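Local coordinates for geranyltranstransferase (Agrobacterium tumefaciens, PDB 2H8O), which catalyses the head-to-tail condensation of geranyl diphosphate with isopentenyl diphosphate to give farnesyl diphosphate, as a mainly helical prenyltransferase of the polyprenyl synthetase family, at the interface of chains A and B. Coordinates in Å, arbitrary orientation; residue numbers count along the deposited sequence, not the author numbering. Chains: chain A/B, Geranyltranstransferase.

Contact 1: the interface of chains A and B. Residues chain A 120, 156, 159-160, 163, 186, 189-190; chain B 156, 159-160.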
ATOM      1  N   TYR A 120      -6.469  -2.380   7.986  1.00 15.11           N
ATOM      2  CA  TYR A 120      -6.394  -3.233   6.800  1.00 15.30           C
ATOM      3  C   TYR A 120      -5.860  -4.590   7.215  1.00 15.28           C
ATOM      4  O   TYR A 120      -6.314  -5.633   6.725  1.00 15.29           O
ATOM      5  CB  TYR A 120      -5.515  -2.616   5.685  1.00 15.33           C
ATOM      6  CG  TYR A 120      -4.230  -3.396   5.354  1.00 15.23           C
ATOM      7  CD1 TYR A 120      -4.270  -4.578   4.630  1.00 16.48           C
ATOM      8  CD2 TYR A 120      -2.987  -2.898   5.727  1.00 15.35           C
ATOM      9  CE1 TYR A 120      -3.122  -5.287   4.330  1.00 15.35           C
ATOM     10  CE2 TYR A 120      -1.834  -3.590   5.437  1.00 15.52           C
ATOM     11  CZ  TYR A 120      -1.895  -4.777   4.725  1.00 14.06           C
ATOM     12  OH  TYR A 120      -0.752  -5.510   4.400  1.00 16.26           O
ATOM     13  N   ASP A 156      -7.070  -3.876   0.839  1.00 14.41           N
ATOM     14  CA  ASP A 156      -6.150  -3.350  -0.176  1.00 14.73           C
ATOM     15  C   ASP A 156      -6.300  -1.824  -0.267  1.00 15.26           C
ATOM     16  O   ASP A 156      -5.329  -1.067  -0.367  1.00 15.53           O
ATOM     17  CB  ASP A 156      -6.422  -3.978  -1.561  1.00 14.79           C
ATOM     18  CG  ASP A 156      -5.995  -5.432  -1.647  1.00 15.03           C
ATOM     19  OD1 ASP A 156      -5.318  -5.919  -0.713  1.00 15.50           O
ATOM     20  OD2 ASP A 156      -6.365  -6.113  -2.659  1.00 15.21           O
ATOM     21  N   LEU A 159      -4.911  -0.057   2.917  1.00 13.83           N
ATOM     22  CA  LEU A 159      -3.440  -0.001   2.832  1.00 14.64           C
ATOM     23  C   LEU A 159      -2.998   1.128   1.870  1.00 15.19           C
ATOM     24  O   LEU A 159      -2.109   1.914   2.179  1.00 16.32           O
ATOM     25  CB  LEU A 159      -2.894  -1.355   2.400  1.00 14.22           C
ATOM     26  CG  LEU A 159      -1.425  -1.433   2.043  1.00 14.92           C
ATOM     27  CD1 LEU A 159      -0.542  -0.856   3.149  1.00 15.36           C
ATOM     28  CD2 LEU A 159      -1.028  -2.884   1.766  1.00 15.18           C
ATOM     29  N   THR A 160      -3.646   1.195   0.706  1.00 15.08           N
ATOM     30  CA  THR A 160      -3.349   2.204  -0.302  1.00 14.55           C
ATOM     31  C   THR A 160      -3.617   3.611   0.269  1.00 14.77           C
ATOM     32  O   THR A 160      -2.829   4.530   0.104  1.00 15.28           O
ATOM     33  CB  THR A 160      -4.165   1.972  -1.581  1.00 14.79           C
ATOM     34  OG1 THR A 160      -3.964   0.619  -2.036  1.00 13.94           O
ATOM     35  CG2 THR A 160      -3.733   2.942  -2.685  1.00 15.69           C
ATOM     36  N   PHE A 163      -1.053   5.536   2.539  1.00 15.92           N
ATOM     37  CA  PHE A 163       0.001   6.280   1.854  1.00 15.59           C
ATOM     38  C   PHE A 163      -0.478   7.603   1.266  1.00 15.92           C
ATOM     39  O   PHE A 163       0.214   8.615   1.379  1.00 16.34           O
ATOM     40  CB  PHE A 163       0.718   5.385   0.852  1.00 16.79           C
ATOM     41  CG  PHE A 163       1.507   4.312   1.526  1.00 15.57           C
ATOM     42  CD1 PHE A 163       2.694   4.633   2.138  1.00 16.16           C
ATOM     43  CD2 PHE A 163       1.021   3.013   1.646  1.00 17.19           C
ATOM     44  CE1 PHE A 163       3.444   3.654   2.788  1.00 16.62           C
ATOM     45  CE2 PHE A 163       1.750   2.053   2.298  1.00 17.24           C
ATOM     46  CZ  PHE A 163       2.949   2.368   2.873  1.00 17.80           C
ATOM     47  N   ALA A 186       6.338   1.894   5.109  1.00 15.87           N
ATOM     48  CA  ALA A 186       6.438   0.786   4.170  1.00 15.18           C
ATOM     49  C   ALA A 186       7.378  -0.299   4.692  1.00 15.68           C
ATOM     50  O   ALA A 186       7.065  -1.497   4.563  1.00 16.63           O
ATOM     51  CB  ALA A 186       6.892   1.295   2.796  1.00 15.55           C
ATOM     52  N   ALA A 189       5.709  -2.061   7.600  1.00 16.12           N
ATOM     53  CA  ALA A 189       4.470  -2.763   7.251  1.00 15.53           C
ATOM     54  C   ALA A 189       4.616  -3.973   6.318  1.00 15.83           C
ATOM     55  O   ALA A 189       3.725  -4.839   6.276  1.00 16.52           O
ATOM     56  CB  ALA A 189       3.494  -1.766   6.636  1.00 14.82           C
ATOM     57  N   GLY A 190       5.730  -4.022   5.588  1.00 15.34           N
ATOM     58  CA  GLY A 190       5.905  -4.924   4.459  1.00 15.25           C
ATOM     59  C   GLY A 190       6.669  -6.196   4.767  1.00 15.36           C
ATOM     60  O   GLY A 190       6.592  -6.737   5.868  1.00 15.64           O
TER
ATOM     61  N   ASP B 156      -0.114  -8.082  -0.628  1.00 14.41           N
ATOM     62  CA  ASP B 156      -0.066  -6.996   0.359  1.00 14.73           C
ATOM     63  C   ASP B 156       1.352  -6.410   0.413  1.00 15.26           C
ATOM     64  O   ASP B 156       1.567  -5.195   0.478  1.00 15.53           O
ATOM     65  CB  ASP B 156      -0.472  -7.494   1.764  1.00 14.79           C
ATOM     66  CG  ASP B 156      -1.954  -7.798   1.881  1.00 15.03           C
ATOM     67  OD1 ASP B 156      -2.717  -7.453   0.949  1.00 15.50           O
ATOM     68  OD2 ASP B 156      -2.365  -8.418   2.916  1.00 15.21           O
ATOM     69  N   LEU B 159       2.211  -4.438  -2.837  1.00 13.83           N
ATOM     70  CA  LEU B 159       1.570  -3.110  -2.777  1.00 14.64           C
ATOM     71  C   LEU B 159       2.374  -2.166  -1.851  1.00 15.19           C
ATOM     72  O   LEU B 159       2.646  -1.021  -2.195  1.00 16.32           O
ATOM     73  CB  LEU B 159       0.126  -3.253  -2.319  1.00 14.22           C
ATOM     74  CG  LEU B 159      -0.628  -1.983  -1.983  1.00 14.92           C
ATOM     75  CD1 LEU B 159      -0.550  -0.962  -3.116  1.00 15.36           C
ATOM     76  CD2 LEU B 159      -2.091  -2.306  -1.674  1.00 15.18           C
ATOM     77  N   THR B 160       2.756  -2.676  -0.680  1.00 15.08           N
ATOM     78  CA  THR B 160       3.523  -1.914   0.297  1.00 14.55           C
ATOM     79  C   THR B 160       4.882  -1.506  -0.307  1.00 14.77           C
ATOM     80  O   THR B 160       5.326  -0.375  -0.177  1.00 15.28           O
ATOM     81  CB  THR B 160       3.721  -2.710   1.594  1.00 14.79           C
ATOM     82  OG1 THR B 160       2.440  -3.156   2.081  1.00 13.94           O
ATOM     83  CG2 THR B 160       4.392  -1.845   2.666  1.00 15.69           C
TER
HETATM   84  O   HOH W   1       1.569  -4.107   4.638  1.00 13.56           O
HETATM   85  O   HOH W   2      -1.040  -8.096   5.432  1.00 23.41           O

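Contact 2: the interface of chains A and B. Residues chain A 63-65, 164, 167-169; chain B 179, 183, 186-187.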
ATOM      1  N   ARG A  63     -12.141  12.550  -4.353  1.00 22.27           N
ATOM      2  CA  ARG A  63     -11.087  13.535  -4.262  1.00 22.71           C
ATOM      3  C   ARG A  63     -10.503  13.825  -5.644  1.00 22.90           C
ATOM      4  O   ARG A  63     -10.780  13.113  -6.621  1.00 21.75           O
ATOM      5  CB  ARG A  63      -9.989  13.043  -3.331  1.00 24.05           C
ATOM      6  CG  ARG A  63     -10.227  13.407  -1.893  1.00 25.83           C
ATOM      7  CD  ARG A  63     -11.554  12.951  -1.368  1.00 27.07           C
ATOM      8  NE  ARG A  63     -11.607  13.184   0.073  1.00 27.44           N
ATOM      9  CZ  ARG A  63     -12.579  12.760   0.873  1.00 26.74           C
ATOM     10  NH1 ARG A  63     -12.508  13.015   2.170  1.00 27.21           N
ATOM     11  NH2 ARG A  63     -13.602  12.074   0.389  1.00 24.51           N
ATOM     12  N   ALA A  64      -9.669  14.863  -5.720  1.00 23.19           N
ATOM     13  CA  ALA A  64      -8.888  15.088  -6.924  1.00 22.75           C
ATOM     14  C   ALA A  64      -8.201  13.782  -7.319  1.00 21.98           C
ATOM     15  O   ALA A  64      -7.655  13.056  -6.476  1.00 23.03           O
ATOM     16  CB  ALA A  64      -7.842  16.210  -6.703  1.00 22.37           C
ATOM     17  N   ASP A  65      -8.253  13.445  -8.595  1.00 21.43           N
ATOM     18  CA  ASP A  65      -7.551  12.282  -9.109  1.00 21.26           C
ATOM     19  C   ASP A  65      -8.251  10.942  -8.857  1.00 21.25           C
ATOM     20  O   ASP A  65      -7.730   9.888  -9.245  1.00 23.11           O
ATOM     21  CB  ASP A  65      -6.135  12.236  -8.508  1.00 21.87           C
ATOM     22  CG  ASP A  65      -5.113  11.839  -9.493  1.00 25.56           C
ATOM     23  OD1 ASP A  65      -5.534  11.395 -10.589  1.00 28.26           O
ATOM     24  OD2 ASP A  65      -3.899  12.009  -9.182  1.00 22.77           O
ATOM     25  N   ASP A 164      -1.686   7.590   0.701  1.00 16.40           N
ATOM     26  CA  ASP A 164      -2.352   8.830   0.299  1.00 16.08           C
ATOM     27  C   ASP A 164      -2.435   9.833   1.454  1.00 15.57           C
ATOM     28  O   ASP A 164      -2.096  10.987   1.296  1.00 16.71           O
ATOM     29  CB  ASP A 164      -3.754   8.516  -0.240  1.00 16.78           C
ATOM     30  CG  ASP A 164      -4.428   9.706  -0.906  1.00 18.98           C
ATOM     31  OD1 ASP A 164      -3.768  10.725  -1.199  1.00 21.33           O
ATOM     32  OD2 ASP A 164      -5.651   9.611  -1.163  1.00 20.98           O
ATOM     33  N   ALA A 167       1.000  11.405   2.371  1.00 16.45           N
ATOM     34  CA  ALA A 167       1.688  12.243   1.384  1.00 17.04           C
ATOM     35  C   ALA A 167       0.862  13.434   0.910  1.00 17.06           C
ATOM     36  O   ALA A 167       1.409  14.358   0.298  1.00 17.58           O
ATOM     37  CB  ALA A 167       2.132  11.382   0.179  1.00 18.28           C
ATOM     38  N   SER A 168      -0.447  13.384   1.178  1.00 17.04           N
ATOM     39  CA  SER A 168      -1.385  14.384   0.660  0.50 17.71           C
ATOM     40  C   SER A 168      -1.063  15.800   1.118  1.00 17.99           C
ATOM     41  O   SER A 168      -0.530  16.020   2.202  1.00 16.95           O
ATOM     42  CB  SER A 168      -2.836  14.038   1.035  0.50 17.72           C
ATOM     43  OG  SER A 168      -3.358  13.045   0.167  0.50 17.48           O
ATOM     44  N   ASP A 169      -1.427  16.765   0.272  1.00 19.03           N
ATOM     45  CA  ASP A 169      -1.195  18.161   0.585  1.00 20.19           C
ATOM     46  C   ASP A 169      -1.985  18.621   1.803  1.00 21.11           C
ATOM     47  O   ASP A 169      -1.571  19.584   2.457  1.00 22.21           O
ATOM     48  CB  ASP A 169      -1.538  19.051  -0.602  1.00 20.95           C
ATOM     49  CG  ASP A 169      -0.580  18.897  -1.764  1.00 22.84           C
ATOM     50  OD1 ASP A 169       0.539  18.350  -1.619  1.00 23.60           O
ATOM     51  OD2 ASP A 169      -0.977  19.340  -2.865  1.00 27.11           O
TER
ATOM     52  N   ALA B 179       6.635  12.791  -3.164  1.00 15.67           N
ATOM     53  CA  ALA B 179       5.305  12.973  -2.528  1.00 15.63           C
ATOM     54  C   ALA B 179       4.201  13.033  -3.570  1.00 15.67           C
ATOM     55  O   ALA B 179       3.169  12.390  -3.429  1.00 15.24           O
ATOM     56  CB  ALA B 179       5.277  14.211  -1.627  1.00 15.20           C
ATOM     57  N   ILE B 183       1.027  10.331  -3.912  1.00 15.81           N
ATOM     58  CA  ILE B 183      -0.386  10.752  -4.011  1.00 15.77           C
ATOM     59  C   ILE B 183      -0.991  10.220  -5.305  1.00 15.22           C
ATOM     60  O   ILE B 183      -2.043   9.591  -5.301  1.00 14.90           O
ATOM     61  CB  ILE B 183      -0.555  12.297  -3.926  1.00 15.26           C
ATOM     62  CG1 ILE B 183      -0.019  12.857  -2.601  1.00 16.81           C
ATOM     63  CG2 ILE B 183      -2.024  12.704  -4.150  1.00 16.99           C
ATOM     64  CD1 ILE B 183       0.256  14.360  -2.686  1.00 17.76           C
ATOM     65  N   ALA B 186      -1.384   6.351  -5.255  1.00 15.87           N
ATOM     66  CA  ALA B 186      -2.394   5.944  -4.289  1.00 15.18           C
ATOM     67  C   ALA B 186      -3.802   6.251  -4.797  1.00 15.68           C
ATOM     68  O   ALA B 186      -4.710   5.416  -4.632  1.00 16.63           O
ATOM     69  CB  ALA B 186      -2.137   6.619  -2.936  1.00 15.55           C
ATOM     70  N   ARG B 187      -3.967   7.419  -5.430  1.00 15.34           N
ATOM     71  CA  ARG B 187      -5.271   7.794  -5.973  1.00 15.39           C
ATOM     72  C   ARG B 187      -5.622   6.903  -7.142  1.00 14.94           C
ATOM     73  O   ARG B 187      -6.758   6.460  -7.252  1.00 15.59           O
ATOM     74  CB  ARG B 187      -5.320   9.270  -6.385  1.00 15.88           C
ATOM     75  CG  ARG B 187      -5.083  10.210  -5.217  1.00 18.78           C
ATOM     76  CD  ARG B 187      -6.322  10.732  -4.531  1.00 25.09           C
ATOM     77  NE  ARG B 187      -5.871  11.471  -3.350  1.00 24.91           N
ATOM     78  CZ  ARG B 187      -5.631  12.772  -3.290  1.00 26.95           C
ATOM     79  NH1 ARG B 187      -5.880  13.562  -4.322  1.00 26.20           N
ATOM     80  NH2 ARG B 187      -5.180  13.295  -2.150  1.00 27.93           N
TER

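Contact 3: the interface of chains A and B. Residues chain A 191, 195-196, 199-200, 216, 220; chain B 68, 70, 73.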
ATOM      1  N   ILE A 191       7.357  -6.684   3.746  1.00 15.59           N
ATOM      2  CA  ILE A 191       8.091  -7.969   3.783  1.00 15.06           C
ATOM      3  C   ILE A 191       9.023  -8.059   4.996  1.00 15.51           C
ATOM      4  O   ILE A 191       9.181  -9.148   5.594  1.00 16.32           O
ATOM      5  CB  ILE A 191       8.895  -8.221   2.462  1.00 15.16           C
ATOM      6  CG1 ILE A 191       9.690  -9.542   2.520  1.00 17.15           C
ATOM      7  CG2 ILE A 191       9.842  -7.027   2.129  1.00 15.74           C
ATOM      8  CD1 ILE A 191       8.825 -10.745   2.684  1.00 18.84           C
ATOM      9  N   ALA A 195       3.811  -7.577   7.481  1.00 16.02           N
ATOM     10  CA  ALA A 195       3.356  -8.628   6.560  1.00 16.06           C
ATOM     11  C   ALA A 195       4.260  -9.850   6.642  1.00 15.90           C
ATOM     12  O   ALA A 195       3.802 -10.994   6.653  1.00 16.88           O
ATOM     13  CB  ALA A 195       3.246  -8.118   5.102  1.00 16.54           C
ATOM     14  N   GLY A 196       5.565  -9.601   6.710  1.00 15.63           N
ATOM     15  CA  GLY A 196       6.528 -10.688   6.896  1.00 16.21           C
ATOM     16  C   GLY A 196       6.322 -11.412   8.204  1.00 16.56           C
ATOM     17  O   GLY A 196       6.455 -12.646   8.283  1.00 15.91           O
ATOM     18  N   ALA A 199       3.498 -13.752   7.885  1.00 18.07           N
ATOM     19  CA  ALA A 199       3.973 -14.958   7.204  1.00 18.25           C
ATOM     20  C   ALA A 199       4.735 -15.885   8.168  1.00 18.82           C
ATOM     21  O   ALA A 199       4.563 -17.105   8.124  1.00 18.79           O
ATOM     22  CB  ALA A 199       4.834 -14.606   6.025  1.00 18.50           C
ATOM     23  N   LEU A 200       5.587 -15.307   9.015  1.00 18.60           N
ATOM     24  CA  LEU A 200       6.351 -16.123   9.968  1.00 19.44           C
ATOM     25  C   LEU A 200       5.427 -16.743  11.005  1.00 19.88           C
ATOM     26  O   LEU A 200       5.648 -17.883  11.450  1.00 19.99           O
ATOM     27  CB  LEU A 200       7.464 -15.298  10.624  1.00 19.04           C
ATOM     28  CG  LEU A 200       8.630 -14.954   9.694  1.00 18.32           C
ATOM     29  CD1 LEU A 200       9.587 -13.997  10.375  1.00 19.95           C
ATOM     30  CD2 LEU A 200       9.358 -16.210   9.257  1.00 19.64           C
ATOM     31  N   THR A 216      11.729 -12.593  16.758  1.00 16.53           N
ATOM     32  CA  THR A 216      11.728 -11.989  15.418  1.00 16.69           C
ATOM     33  C   THR A 216      10.317 -11.832  14.866  1.00 16.57           C
ATOM     34  O   THR A 216       9.952 -10.738  14.405  1.00 16.85           O
ATOM     35  CB  THR A 216      12.612 -12.803  14.458  1.00 17.51           C
ATOM     36  OG1 THR A 216      13.972 -12.708  14.915  1.00 18.44           O
ATOM     37  CG2 THR A 216      12.503 -12.307  12.990  1.00 17.67           C
ATOM     38  N   MET A 220       8.175  -8.181  14.244  1.00 15.68           N
ATOM     39  CA  MET A 220       7.632  -7.854  12.927  1.00 15.57           C
ATOM     40  C   MET A 220       6.105  -7.711  12.970  1.00 16.74           C
ATOM     41  O   MET A 220       5.567  -6.675  12.570  1.00 16.08           O
ATOM     42  CB  MET A 220       8.068  -8.909  11.887  1.00 16.22           C
ATOM     43  CG  MET A 220       9.585  -8.974  11.670  1.00 15.64           C
ATOM     44  SD  MET A 220      10.184 -10.382  10.645  1.00 11.43           S
ATOM     45  CE  MET A 220       9.646  -9.871   8.997  1.00 18.36           C
TER
ATOM     46  N   THR B  68      13.922  -8.914   8.975  1.00 16.46           N
ATOM     47  CA  THR B  68      14.428  -9.960   8.077  1.00 16.77           C
ATOM     48  C   THR B  68      13.413 -10.120   6.961  1.00 16.98           C
ATOM     49  O   THR B  68      12.292  -9.660   7.119  1.00 17.93           O
ATOM     50  CB  THR B  68      14.601 -11.295   8.799  1.00 17.22           C
ATOM     51  OG1 THR B  68      15.414 -12.189   7.999  1.00 18.63           O
ATOM     52  CG2 THR B  68      13.271 -11.931   9.096  1.00 17.46           C
ATOM     53  N   PRO B  70      11.377 -12.937   5.159  1.00 17.02           N
ATOM     54  CA  PRO B  70      11.090 -14.375   5.147  1.00 17.38           C
ATOM     55  C   PRO B  70      11.125 -14.951   3.760  1.00 17.91           C
ATOM     56  O   PRO B  70      10.534 -14.403   2.832  1.00 17.11           O
ATOM     57  CB  PRO B  70       9.691 -14.483   5.754  1.00 18.20           C
ATOM     58  CG  PRO B  70       9.517 -13.233   6.536  1.00 18.15           C
ATOM     59  CD  PRO B  70      10.282 -12.179   5.788  1.00 17.69           C
ATOM     60  N   LEU B  73       7.688 -16.129   1.716  1.00 16.73           N
ATOM     61  CA  LEU B  73       6.906 -14.972   1.261  1.00 16.51           C
ATOM     62  C   LEU B  73       7.619 -14.232   0.126  1.00 16.02           C
ATOM     63  O   LEU B  73       7.007 -13.829  -0.863  1.00 16.10           O
ATOM     64  CB  LEU B  73       6.641 -14.026   2.426  1.00 15.97           C
ATOM     65  CG  LEU B  73       5.824 -12.779   2.065  1.00 16.27           C
ATOM     66  CD1 LEU B  73       4.490 -13.165   1.432  1.00 17.69           C
ATOM     67  CD2 LEU B  73       5.638 -11.905   3.317  1.00 16.66           C
TER

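Contact 1: the interface of chains A and B
A:Leu159 and B:Leu159 meet across the two-fold axis from equivalent helices 148-167, both in regular helical geometry. The two side chains reach toward each other tip to tip, with CD2 of A:Leu159 3.6 Å from CD2 of B:Leu159. CG of each lies anti to its own backbone N (chi1 170°), which sends the isobutyl group away from its helix toward the partner. A:Leu159 also crosses B:Thr160 at about a right angle, its CD2 3.5 Å from OG1. OG1 of B:Thr160 donates to the carbonyl oxygen of B:Asp156, one turn earlier, at 2.7 Å, approaching at a tilt of 33° from the carbonyl plane. The methyl CG2 of B:Thr160 points into chain A and packs on A:Ala186, A:Ala189 and A:Gly190, coming within 3.7 Å of CA of A:Ala186. A:Tyr120 carries its ring past B:Asp156 in the opposite direction, the ring and carboxylate planes nearly perpendicular (88°). OD2 of B:Asp156 sits at the ring edge, in plane. Water links the polar tips: OH of A:Tyr120 binds water 1 at 2.7 Å, which also touches OG1 of B:Thr160 and the carbonyl oxygen of A:Ala189. Water 2 joins the same phenol to OD2 of B:Asp156, at 2.9 Å from the carboxylate. This leucine-centred, water-bridged patch joins the helices about the axis of the deposited dimer, the likely functional form in this family.

Contact 2: the interface of chains A and B
B:Arg187, on helix 175-189 of this polyprenyl synthetase, reaches over the C-terminal end of helix 148-167 of chain A and meets A:Asp164 there. Its CB packs on CB of A:Asp65 at 3.7 Å, the two side chains crossing obliquely. The chain then bends at CG (chi2 -95°), which turns the rest of the arginine along A:Ala64. CD passes near the carbonyl oxygen of A:Ala64 and OD2 of A:Asp164. At NE the salt bridge forms: the N-H points almost straight at OD2 of A:Asp164 (2.9 Å, 166° at H). OD2 lies in the guanidinium plane, and NE comes to its syn side, somewhat out of the carboxylate plane; the two planes are turned 57° against each other. CZ of B:Arg187 lies between two covers, with CG2 of B:Ile183 3.7 Å away over the centre of one face and CB of A:Arg63 more loosely over the rim of the other. NH1 of B:Arg187 donates to the carbonyl oxygen O of A:Ala64 at 2.8 Å, tilted from the carbonyl plane. NH2 makes weak bonds to OD1 of A:Asp164 and OG of A:Ser168. This serine hydroxyl is itself positioned by donating to the carbonyl oxygen of A:Asp164 at 2.7 Å. Beside the arginine, CG1 of B:Ile183 touches CB of A:Ala167 at 3.8 Å, and its CD1 reaches CA of A:Ser168. CB of B:Ala186 packs on CB of A:Asp164.

Contact 3: the interface of chains A and B
A:Ile191 and B:Leu73 slide past each other in opposite directions, bringing CD1 of the isoleucine against CD2 of the leucine in a tight 3.5 Å contact. CG1 of A:Ile191 is anti to its backbone N (chi1 178°), which carries CD1 out to B:Leu73 and to CD of B:Pro70, 3.7 Å away. B:Leu73, near the start of helix 71-82, also lays CD2 on CA of A:Gly196 and on CB of A:Ala199, 3.9 Å from the latter. Next to it, B:Pro70 stands across A:Leu200 at about a right angle, its CG 3.7 Å from CG of the leucine. CG of B:Pro70 also packs on CA of A:Gly196. A:Met220 meets the proline tip to tip. Its chain is bent at chi3 (73°), setting CE 4.0 Å from CD of B:Pro70. The A:Met220 side chain crosses that of B:Thr68 at about a right angle, SD lying 3.8 Å from CG2, and that methyl also faces CG2 of A:Thr216. Packing of aliphatic groups carries this patch. It seats the segment leading into helix 71-82 of chain B against helices 194-206 and 211-237 of chain A and the loop at A:Ile191 that precedes helix 194-206, widening what is probably the functional dimer interface.

Contact 1 lies between the others, its C-alpha centre about 15 Å from that of contact 2 and about 14 Å from that of contact 3; contacts 2 and 3 are about 28 Å apart. Helix 148-167 serves contacts 1 and 2, as does helix 175-189, whose Ala186 takes part from chain A in one and from chain B in the other. A:Gly190 and A:Ile191 link contact 1 to contact 3 along the chain. Two-fold symmetry repeats each patch with the chains exchanged. The three patches are parts of one interface of the deposited dimer, probably the functional form in this family.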